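Local coordinates for uncharacterized protein Sortase B (Clostridium perfringens, PDB 5YFK), which probably acts as a cysteine transpeptidase of the sortase B class, cutting a sorting signal in surface proteins and joining them to the cell wall, at residues A[150-155]-A[190-195]; A[10-15]-A[117-122]; A[21-26]-A[42-47]. The protein carries 1 engineered substitution. One frame throughout, in Å; residues are numbered along the deposited sequence.

Overall arrangement
The three contacts are spread around the sortase fold and touch one another nowhere. Contact 1, wholly within the sortase domain, is buried: segment 150-155, on strand 146-159 of the sheet, takes on the irregular segment 190-195 through an arginine bound to a main-chain carbonyl, an acidic neighbour and a few apolar side chains. Contact 3, also largely buried, rests segment 21-26 on helix 35-51 through van der Waals contacts of a leucine and a proline and one weak hydrogen bond. Contact 2, the smallest, is a surface loop-to-loop touch with no hydrogen bond across it, near the predicted active site. It sets the N-terminal arm against a loop of the sortase domain; contact 3 folds the N-terminal region on itself.

Contact 1 (A[150-155]-A[190-195]); sequences FEIFSV and FKRDGI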
loop_
_atom_site.group_PDB
_atom_site.type_symbol
_atom_site.label_atom_id
_atom_site.label_comp_id
_atom_site.label_asym_id
_atom_site.label_seq_id
_atom_site.Cartn_x
_atom_site.Cartn_y
_atom_site.Cartn_z
ATOM N N PHE A 150 -0.786 9.246 -5.175
ATOM C CA PHE A 150 -1.762 9.396 -4.086
ATOM C C PHE A 150 -1.176 10.251 -2.955
ATOM O O PHE A 150 0.016 10.146 -2.639
ATOM C CB PHE A 150 -2.104 8.008 -3.537
ATOM C CG PHE A 150 -2.895 7.163 -4.496
ATOM C CD1 PHE A 150 -2.257 6.503 -5.531
ATOM C CD2 PHE A 150 -4.227 6.871 -4.243
ATOM C CE1 PHE A 150 -2.986 5.683 -6.393
ATOM C CE2 PHE A 150 -4.990 6.181 -5.178
ATOM C CZ PHE A 150 -4.357 5.591 -6.265
ATOM N N GLU A 151 -1.930 11.242 -2.484
ATOM C CA GLU A 151 -1.420 12.086 -1.427
ATOM C C GLU A 151 -2.000 11.657 -0.082
ATOM O O GLU A 151 -3.191 11.491 0.049
ATOM C CB GLU A 151 -1.742 13.559 -1.663
ATOM C CG GLU A 151 -1.038 14.447 -0.669
ATOM C CD GLU A 151 -1.340 15.922 -0.859
ATOM O OE1 GLU A 151 -1.828 16.293 -1.943
ATOM O OE2 GLU A 151 -0.857 16.708 -0.015
ATOM N N ILE A 152 -1.108 11.359 0.849
ATOM C CA ILE A 152 -1.469 10.862 2.182
ATOM C C ILE A 152 -2.186 11.951 2.931
ATOM O O ILE A 152 -1.673 13.081 3.012
ATOM C CB ILE A 152 -0.213 10.476 2.983
ATOM C CG1 ILE A 152 0.420 9.240 2.344
ATOM C CG2 ILE A 152 -0.584 10.207 4.438
ATOM C CD1 ILE A 152 1.823 8.947 2.823
ATOM N N PHE A 153 -3.353 11.620 3.465
ATOM C CA PHE A 153 -4.169 12.587 4.224
ATOM C C PHE A 153 -4.497 12.088 5.644
ATOM O O PHE A 153 -5.045 12.826 6.467
ATOM C CB PHE A 153 -5.435 12.978 3.438
ATOM C CG PHE A 153 -6.433 11.875 3.267
ATOM C CD1 PHE A 153 -7.356 11.601 4.257
ATOM C CD2 PHE A 153 -6.323 10.986 2.187
ATOM C CE1 PHE A 153 -8.196 10.507 4.160
ATOM C CE2 PHE A 153 -7.239 9.967 2.023
ATOM C CZ PHE A 153 -8.222 9.763 2.986
ATOM N N SER A 154 -4.308 10.797 5.876
ATOM C CA SER A 154 -4.634 10.222 7.198
ATOM C C SER A 154 -3.553 9.264 7.651
ATOM O O SER A 154 -3.130 8.403 6.894
ATOM C CB SER A 154 -5.970 9.494 7.171
ATOM O OG SER A 154 -6.271 8.966 8.463
ATOM N N VAL A 155 -3.197 9.324 8.931
ATOM C CA VAL A 155 -2.376 8.301 9.550
ATOM C C VAL A 155 -2.925 8.027 10.955
ATOM O O VAL A 155 -3.366 8.940 11.644
ATOM C CB VAL A 155 -0.879 8.711 9.684
ATOM C CG1 VAL A 155 -0.730 10.010 10.488
ATOM C CG2 VAL A 155 -0.085 7.609 10.354
ATOM N N PHE A 190 -3.005 13.710 12.139
ATOM C CA PHE A 190 -2.541 14.945 11.495
ATOM C C PHE A 190 -3.460 15.320 10.330
ATOM O O PHE A 190 -3.844 14.466 9.524
ATOM C CB PHE A 190 -1.091 14.818 10.980
ATOM C CG PHE A 190 -0.121 14.270 11.986
ATOM C CD1 PHE A 190 0.061 14.879 13.204
ATOM C CD2 PHE A 190 0.612 13.117 11.712
ATOM C CE1 PHE A 190 0.910 14.342 14.155
ATOM C CE2 PHE A 190 1.409 12.544 12.674
ATOM C CZ PHE A 190 1.594 13.181 13.890
ATOM N N LYS A 191 -3.736 16.616 10.201
ATOM C CA LYS A 191 -4.594 17.137 9.133
ATOM C C LYS A 191 -3.750 17.615 7.946
ATOM O O LYS A 191 -2.726 18.261 8.131
ATOM C CB LYS A 191 -5.453 18.272 9.689
ATOM C CG LYS A 191 -6.135 19.138 8.643
ATOM C CD LYS A 191 -7.525 18.626 8.314
ATOM C CE LYS A 191 -8.003 19.202 6.990
ATOM N NZ LYS A 191 -9.307 18.613 6.590
ATOM N N ARG A 192 -4.064 17.110 6.756
ATOM C CA ARG A 192 -3.476 17.606 5.512
ATOM C C ARG A 192 -4.316 18.737 4.933
ATOM O O ARG A 192 -5.484 18.540 4.554
ATOM C CB ARG A 192 -3.365 16.484 4.472
ATOM C CG ARG A 192 -2.595 16.885 3.220
ATOM C CD ARG A 192 -1.094 16.856 3.430
ATOM N NE ARG A 192 -0.579 15.496 3.557
ATOM C CZ ARG A 192 0.620 15.201 4.033
ATOM N NH1 ARG A 192 1.029 13.943 4.069
ATOM N NH2 ARG A 192 1.425 16.172 4.475
ATOM N N ASP A 193 -3.714 19.922 4.867
ATOM C CA ASP A 193 -4.425 21.107 4.427
ATOM C C ASP A 193 -4.669 21.074 2.922
ATOM O O ASP A 193 -3.776 20.720 2.150
ATOM C CB ASP A 193 -3.621 22.364 4.776
ATOM C CG ASP A 193 -3.505 22.595 6.268
ATOM O OD1 ASP A 193 -4.318 22.041 7.041
ATOM O OD2 ASP A 193 -2.670 23.438 6.656
ATOM N N GLY A 194 -5.883 21.444 2.515
ATOM C CA GLY A 194 -6.180 21.760 1.114
ATOM C C GLY A 194 -6.331 20.528 0.228
ATOM O O GLY A 194 -6.249 20.618 -0.993
ATOM N N ILE A 195 -6.572 19.382 0.845
ATOM C CA ILE A 195 -6.569 18.100 0.136
ATOM C C ILE A 195 -7.903 17.859 -0.602
ATOM O O ILE A 195 -8.015 16.933 -1.403
ATOM C CB ILE A 195 -6.274 16.934 1.114
ATOM C CG1 ILE A 195 -5.741 15.712 0.363
ATOM C CG2 ILE A 195 -7.510 16.545 1.904
ATOM C CD1 ILE A 195 -4.291 15.417 0.652
HETATM O O HOH W 1 -6.220 15.120 6.839
#
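Strand 150-155 and the irregular segment 190-195 run in opposite directions, closest at Phe153 and Arg192 with CA atoms 5.2 Å apart, and a type II turn from Arg192 to Ile195 bends the second segment. A water ties the two backbones here, donating to Phe153 O and accepting from Arg192 N. The main bond comes from the Arg192 side chain: CG stands anti to the backbone N, then chi2 and chi3 both bend (79° and 71°), bringing the guanidinium edge round to the Ile152 carbonyl. It grips one atom side-on, with NE 2.7 Å from Ile152 O, almost along the C=O axis, and NH1 3.0 Å from the same Ile152 O, a more bent bond from above the carbonyl plane. The carbonyl oxygen lies in the guanidinium plane, so the pair of bonds fixes the rotation of the group, and NH2 goes on to Phe133 O in helix 130-135, whose ring also makes a cation-pi contact with Arg192. Strand 146-159 lies between strands 138-143 and 216-225 in the sortase beta-barrel, and it carries a classic beta bulge where Phe153 and Ser154 both face Val221. Segment 190-195 belongs to the connection to strand 203-210 that includes helix 174-186, a long helix characteristic of class B sortases. Glu151, extended with CG anti to its N, lays OE2 against the aliphatic part of Arg192, 3.5 Å from CD; its salt bridge to NE is long and out of plane, purely charge. Ile195 runs antiparallel alongside Glu151, its CD1 3.4 Å from Glu151 CD and 3.9 Å from Phe153 CB. At the other end, Val155 and Phe190 point the same way as neighbours, Val155 CG1 approaching Phe190 CD2 to 3.6 Å.

Contact 2 (A[10-15]-A[117-122]); sequences YYTDSR and NDTMFA
Asn117 is the side chain to follow here. Its CG is tucked between its own N and C (chi1 76°), which sets the amide beside segment 10-15. Thr12 answers with its methyl: OG1 is anti to the backbone N (chi1 -163°), so that CG2 takes the tucked place between N and C, and the two side chains stand roughly perpendicular with Thr12 CG2 3.4 Å from Asn117 ND2. Further back, Asn117 CB sits against the first modelled residue, 3.5 Å from Tyr10 O and 3.8 Å from Tyr10 CB; the Tyr10 ring, with CG anti to its own N, turns off from Asn117. No hydrogen bond crosses between the segments; the threonine hydroxyls instead bond within their own segments. Thr119 OG1 donates to Asn117 OD1 over 2.8 Å, reaching the amide oxygen from above the carbonyl plane, and so helps hold the amide whose other branch meets Thr12. On the facing segment, Thr12 OG1 donates to Asp13 OD1, also at 2.8 Å and from above the carboxylate plane, and it has a further bond to Ser91 OG. Ser14 makes a looser touch at the far end, its OG 4.2 Å from Thr119 CG2. Thr119 itself opens a type II' turn to Ala122, closed by Ala122 N to Thr119 O. Phe121 bonds through its backbone to His113, the predicted proton donor/acceptor, so the N-terminal arm lies against a loop that borders the probable catalytic region. Segment 10-15 is held by Asp13 OD1, which accepts from Ser91 N, and leads into helix 16-19, while segment 117-122, between strand 107-111 and helix 130-135, packs Phe121 on strands 94-96 and 203-210.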
loop_
_atom_site.group_PDB
_atom_site.type_symbol
_atom_site.label_atom_id
_atom_site.label_comp_id
_atom_site.label_asym_id
_atom_site.label_seq_id
_atom_site.Cartn_x
_atom_site.Cartn_y
_atom_site.Cartn_z
ATOM N N TYR A 10 17.607 -7.773 13.107
ATOM C CA TYR A 10 17.141 -9.088 12.580
ATOM C C TYR A 10 17.418 -9.205 11.079
ATOM O O TYR A 10 17.351 -8.216 10.344
ATOM C CB TYR A 10 15.646 -9.263 12.852
ATOM C CG TYR A 10 15.196 -10.701 12.891
ATOM C CD1 TYR A 10 14.575 -11.284 11.788
ATOM C CD2 TYR A 10 15.354 -11.467 14.041
ATOM C CE1 TYR A 10 14.158 -12.600 11.818
ATOM C CE2 TYR A 10 14.942 -12.785 14.080
ATOM C CZ TYR A 10 14.347 -13.345 12.965
ATOM O OH TYR A 10 13.932 -14.651 12.997
ATOM N N TYR A 11 17.727 -10.420 10.635
ATOM C CA TYR A 11 18.153 -10.669 9.260
ATOM C C TYR A 11 17.181 -11.650 8.618
ATOM O O TYR A 11 16.773 -12.620 9.244
ATOM C CB TYR A 11 19.574 -11.258 9.237
ATOM C CG TYR A 11 20.165 -11.409 7.853
ATOM C CD1 TYR A 11 20.947 -10.403 7.302
ATOM C CD2 TYR A 11 19.900 -12.536 7.073
ATOM C CE1 TYR A 11 21.433 -10.501 6.006
ATOM C CE2 TYR A 11 20.427 -12.665 5.800
ATOM C CZ TYR A 11 21.184 -11.637 5.267
ATOM O OH TYR A 11 21.729 -11.754 4.013
ATOM N N THR A 12 16.828 -11.422 7.359
ATOM C CA THR A 12 15.642 -12.054 6.812
ATOM C C THR A 12 15.690 -12.094 5.280
ATOM O O THR A 12 16.778 -12.053 4.694
ATOM C CB THR A 12 14.377 -11.358 7.358
ATOM O OG1 THR A 12 13.230 -12.193 7.155
ATOM C CG2 THR A 12 14.180 -9.988 6.714
ATOM N N ASP A 13 14.534 -12.290 4.645
ATOM C CA ASP A 13 14.470 -12.799 3.266
ATOM C C ASP A 13 14.627 -11.703 2.195
ATOM O O ASP A 13 14.221 -11.895 1.046
ATOM C CB ASP A 13 13.150 -13.557 3.036
ATOM C CG ASP A 13 12.629 -14.236 4.301
ATOM O OD1 ASP A 13 11.942 -13.559 5.094
ATOM O OD2 ASP A 13 12.864 -15.452 4.485
ATOM N N SER A 14 15.379 -10.651 2.524
ATOM C CA SER A 14 15.267 -9.355 1.844
ATOM C C SER A 14 15.851 -9.381 0.424
ATOM O O SER A 14 15.462 -8.584 -0.430
ATOM C CB SER A 14 15.968 -8.267 2.678
ATOM O OG SER A 14 15.584 -6.954 2.286
ATOM N N ARG A 15 16.789 -10.289 0.179
ATOM C CA ARG A 15 17.739 -10.129 -0.923
ATOM C C ARG A 15 17.083 -10.375 -2.282
ATOM O O ARG A 15 17.358 -9.662 -3.251
ATOM C CB ARG A 15 18.928 -11.077 -0.736
ATOM C CG ARG A 15 20.145 -10.721 -1.573
ATOM C CD ARG A 15 21.255 -11.743 -1.393
ATOM N NE ARG A 15 22.071 -11.889 -2.597
ATOM C CZ ARG A 15 21.684 -12.533 -3.695
ATOM N NH1 ARG A 15 20.468 -13.061 -3.768
ATOM N NH2 ARG A 15 22.506 -12.626 -4.733
ATOM N N ASN A 117 12.646 -5.076 11.699
ATOM C CA ASN A 117 13.988 -5.012 11.146
ATOM C C ASN A 117 14.038 -4.092 9.930
ATOM O O ASN A 117 14.851 -4.287 9.022
ATOM C CB ASN A 117 14.437 -6.401 10.733
ATOM C CG ASN A 117 13.787 -6.848 9.448
ATOM O OD1 ASN A 117 12.567 -6.833 9.340
ATOM N ND2 ASN A 117 14.594 -7.024 8.413
ATOM N N ASP A 118 13.140 -3.118 9.883
ATOM C CA ASP A 118 13.236 -2.083 8.858
ATOM C C ASP A 118 13.043 -2.624 7.436
ATOM O O ASP A 118 13.786 -2.282 6.516
ATOM C CB ASP A 118 14.600 -1.412 8.962
ATOM C CG ASP A 118 14.572 0.023 8.511
ATOM O OD1 ASP A 118 13.465 0.533 8.283
ATOM O OD2 ASP A 118 15.661 0.612 8.335
ATOM N N THR A 119 12.088 -3.532 7.258
ATOM C CA THR A 119 11.776 -4.061 5.930
ATOM C C THR A 119 10.268 -4.148 5.698
ATOM O O THR A 119 9.509 -4.050 6.633
ATOM C CB THR A 119 12.357 -5.472 5.719
ATOM O OG1 THR A 119 11.801 -6.376 6.686
ATOM C CG2 THR A 119 13.877 -5.443 5.842
ATOM N N MET A 120 9.880 -4.368 4.442
ATOM C CA MET A 120 8.463 -4.477 4.037
ATOM C C MET A 120 7.760 -3.165 4.379
ATOM O O MET A 120 8.204 -2.111 3.911
ATOM C CB MET A 120 7.787 -5.683 4.644
ATOM C CG MET A 120 8.555 -6.985 4.369
ATOM S SD MET A 120 9.203 -7.223 2.683
ATOM C CE MET A 120 7.736 -7.647 1.762
ATOM N N PHE A 121 6.713 -3.222 5.186
ATOM C CA PHE A 121 5.951 -1.985 5.560
ATOM C C PHE A 121 6.353 -1.429 6.943
ATOM O O PHE A 121 5.692 -0.500 7.465
ATOM C CB PHE A 121 4.434 -2.246 5.519
ATOM C CG PHE A 121 3.739 -1.860 4.218
ATOM C CD1 PHE A 121 4.442 -1.664 3.036
ATOM C CD2 PHE A 121 2.349 -2.021 4.116
ATOM C CE1 PHE A 121 3.785 -1.379 1.836
ATOM C CE2 PHE A 121 1.686 -1.715 2.935
ATOM C CZ PHE A 121 2.402 -1.403 1.787
ATOM N N ALA A 122 7.523 -1.821 7.461
ATOM C CA ALA A 122 7.989 -1.265 8.740
ATOM C C ALA A 122 7.908 0.255 8.724
ATOM O O ALA A 122 7.480 0.886 9.692
ATOM C CB ALA A 122 9.421 -1.699 9.026
#

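Contact 3 (A[21-26]-A[42-47]); sequences RSLSPL and AESEKN
Leu23, Ser44 and Pro25 carry this contact, in which the turn-like segment 21-26 leans on one side of helix 35-51. Leu23 and Ser44 lie closest, with CA atoms 5.2 Å apart. The Ser44 side chain points from the helix toward the turn, its chi1 of -102° placing OG 2.9 Å from Leu23 O in a weak hydrogen bond, while Ser44 CB comes to 3.3 Å of the same Leu23 O. Leu23 swings its branched end along the helix: CD2 sits 3.9 Å from Ser44 OG, and CD1 lies 4.0 Å from Asn47 CB, one helical turn further on, the Leu23 and Asn47 side chains roughly perpendicular. Leu48 and Ile51 of the same helix also touch Leu23. Pro25 presents its ring to the other side of Ser44, with CG 4.2 Å from Glu45 OE2. That carboxylate is held by others, OE2 by Tyr55 OH and OE1 by Gly145 N, so against Pro25 it is simply a neighbour. Ser24, between Leu23 and Pro25, turns its OG to accept from Leu26 N, an ST turn that closes round Pro25, while Trp58 of strand 55-61 and Tyr142 of strand 138-143 border Pro25. The contact thus fastens the N-terminal helical region, a feature of class B sortases, upon itself beside the barrel. With a single weak bond between the segments and otherwise unbonded touches, of carbon on carbon or carbon on oxygen, the fit here depends more on the shapes of Leu23 and Pro25 around a small serine than on directed polar bonds.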
loop_
_atom_site.group_PDB
_atom_site.type_symbol
_atom_site.label_atom_id
_atom_site.label_comp_id
_atom_site.label_asym_id
_atom_site.label_seq_id
_atom_site.Cartn_x
_atom_site.Cartn_y
_atom_site.Cartn_z
ATOM N N ARG A 21 13.882 -5.243 -7.438
ATOM C CA ARG A 21 13.823 -3.790 -7.452
ATOM C C ARG A 21 14.416 -3.218 -8.736
ATOM O O ARG A 21 14.063 -2.114 -9.174
ATOM C CB ARG A 21 14.578 -3.240 -6.254
ATOM C CG ARG A 21 14.105 -1.869 -5.821
ATOM C CD ARG A 21 14.616 -1.560 -4.431
ATOM N NE ARG A 21 14.976 -0.154 -4.294
ATOM C CZ ARG A 21 15.915 0.300 -3.470
ATOM N NH1 ARG A 21 16.635 -0.545 -2.743
ATOM N NH2 ARG A 21 16.158 1.601 -3.394
ATOM N N SER A 22 15.278 -4.003 -9.369
ATOM C CA SER A 22 15.853 -3.615 -10.652
ATOM C C SER A 22 14.813 -3.793 -11.758
ATOM O O SER A 22 14.886 -3.146 -12.796
ATOM C CB SER A 22 17.095 -4.461 -10.947
ATOM O OG SER A 22 16.721 -5.760 -11.378
ATOM N N LEU A 23 13.753 -4.537 -11.444
ATOM C CA LEU A 23 12.621 -4.720 -12.352
ATOM C C LEU A 23 11.512 -3.703 -12.105
ATOM O O LEU A 23 10.395 -3.867 -12.595
ATOM C CB LEU A 23 12.033 -6.117 -12.185
ATOM C CG LEU A 23 12.584 -7.221 -13.079
ATOM C CD1 LEU A 23 11.727 -8.460 -12.904
ATOM C CD2 LEU A 23 12.611 -6.777 -14.537
ATOM N N SER A 24 11.809 -2.663 -11.338
ATOM C CA SER A 24 10.779 -1.700 -10.987
ATOM C C SER A 24 10.442 -0.843 -12.183
ATOM O O SER A 24 11.325 -0.240 -12.781
ATOM C CB SER A 24 11.215 -0.801 -9.848
ATOM O OG SER A 24 10.318 0.291 -9.767
ATOM N N PRO A 25 9.146 -0.721 -12.490
ATOM C CA PRO A 25 8.742 0.173 -13.553
ATOM C C PRO A 25 8.792 1.630 -13.126
ATOM O O PRO A 25 8.521 2.505 -13.937
ATOM C CB PRO A 25 7.307 -0.274 -13.865
ATOM C CG PRO A 25 6.820 -0.899 -12.597
ATOM C CD PRO A 25 8.028 -1.541 -11.987
ATOM N N LEU A 26 9.254 1.884 -11.899
ATOM C CA LEU A 26 9.454 3.247 -11.415
ATOM C C LEU A 26 10.946 3.549 -11.234
ATOM O O LEU A 26 11.367 3.989 -10.166
ATOM C CB LEU A 26 8.730 3.452 -10.076
ATOM C CG LEU A 26 7.201 3.311 -10.078
ATOM C CD1 LEU A 26 6.628 3.346 -8.669
ATOM C CD2 LEU A 26 6.549 4.386 -10.935
ATOM N N ALA A 42 7.364 -1.476 -19.507
ATOM C CA ALA A 42 6.369 -2.467 -19.891
ATOM C C ALA A 42 6.946 -3.873 -19.822
ATOM O O ALA A 42 6.325 -4.779 -19.266
ATOM C CB ALA A 42 5.856 -2.182 -21.294
ATOM N N GLU A 43 8.151 -4.056 -20.354
ATOM C CA GLU A 43 8.818 -5.343 -20.221
ATOM C C GLU A 43 9.109 -5.661 -18.754
ATOM O O GLU A 43 9.056 -6.818 -18.339
ATOM C CB GLU A 43 10.102 -5.419 -21.060
ATOM C CG GLU A 43 10.667 -4.093 -21.539
ATOM C CD GLU A 43 11.538 -4.251 -22.778
ATOM O OE1 GLU A 43 11.231 -3.612 -23.808
ATOM O OE2 GLU A 43 12.504 -5.044 -22.736
ATOM N N SER A 44 9.346 -4.626 -17.953
ATOM C CA SER A 44 9.440 -4.814 -16.505
ATOM C C SER A 44 8.189 -5.478 -15.954
ATOM O O SER A 44 8.277 -6.528 -15.332
ATOM C CB SER A 44 9.671 -3.484 -15.797
ATOM O OG SER A 44 11.028 -3.367 -15.428
ATOM N N GLU A 45 7.019 -4.931 -16.285
ATOM C CA GLU A 45 5.760 -5.486 -15.777
ATOM C C GLU A 45 5.511 -6.878 -16.331
ATOM O O GLU A 45 5.026 -7.753 -15.629
ATOM C CB GLU A 45 4.570 -4.585 -16.101
ATOM C CG GLU A 45 4.640 -3.229 -15.434
ATOM C CD GLU A 45 3.302 -2.781 -14.849
ATOM O OE1 GLU A 45 2.418 -2.354 -15.641
ATOM O OE2 GLU A 45 3.191 -2.742 -13.594
ATOM N N LYS A 46 5.849 -7.102 -17.593
ATOM C CA LYS A 46 5.650 -8.426 -18.156
ATOM C C LYS A 46 6.512 -9.469 -17.468
ATOM O O LYS A 46 6.048 -10.574 -17.192
ATOM C CB LYS A 46 5.890 -8.409 -19.668
ATOM C CG LYS A 46 4.772 -7.700 -20.413
ATOM C CD LYS A 46 4.988 -7.714 -21.918
ATOM C CE LYS A 46 3.975 -6.831 -22.629
ATOM N NZ LYS A 46 2.798 -7.622 -23.077
ATOM N N ASN A 47 7.743 -9.100 -17.115
ATOM C CA ASN A 47 8.636 -10.018 -16.417
ATOM C C ASN A 47 8.172 -10.303 -15.004
ATOM O O ASN A 47 8.138 -11.434 -14.582
ATOM C CB ASN A 47 10.052 -9.458 -16.374
ATOM C CG ASN A 47 10.867 -9.858 -17.589
ATOM O OD1 ASN A 47 10.820 -11.009 -18.029
ATOM N ND2 ASN A 47 11.494 -8.882 -18.215
#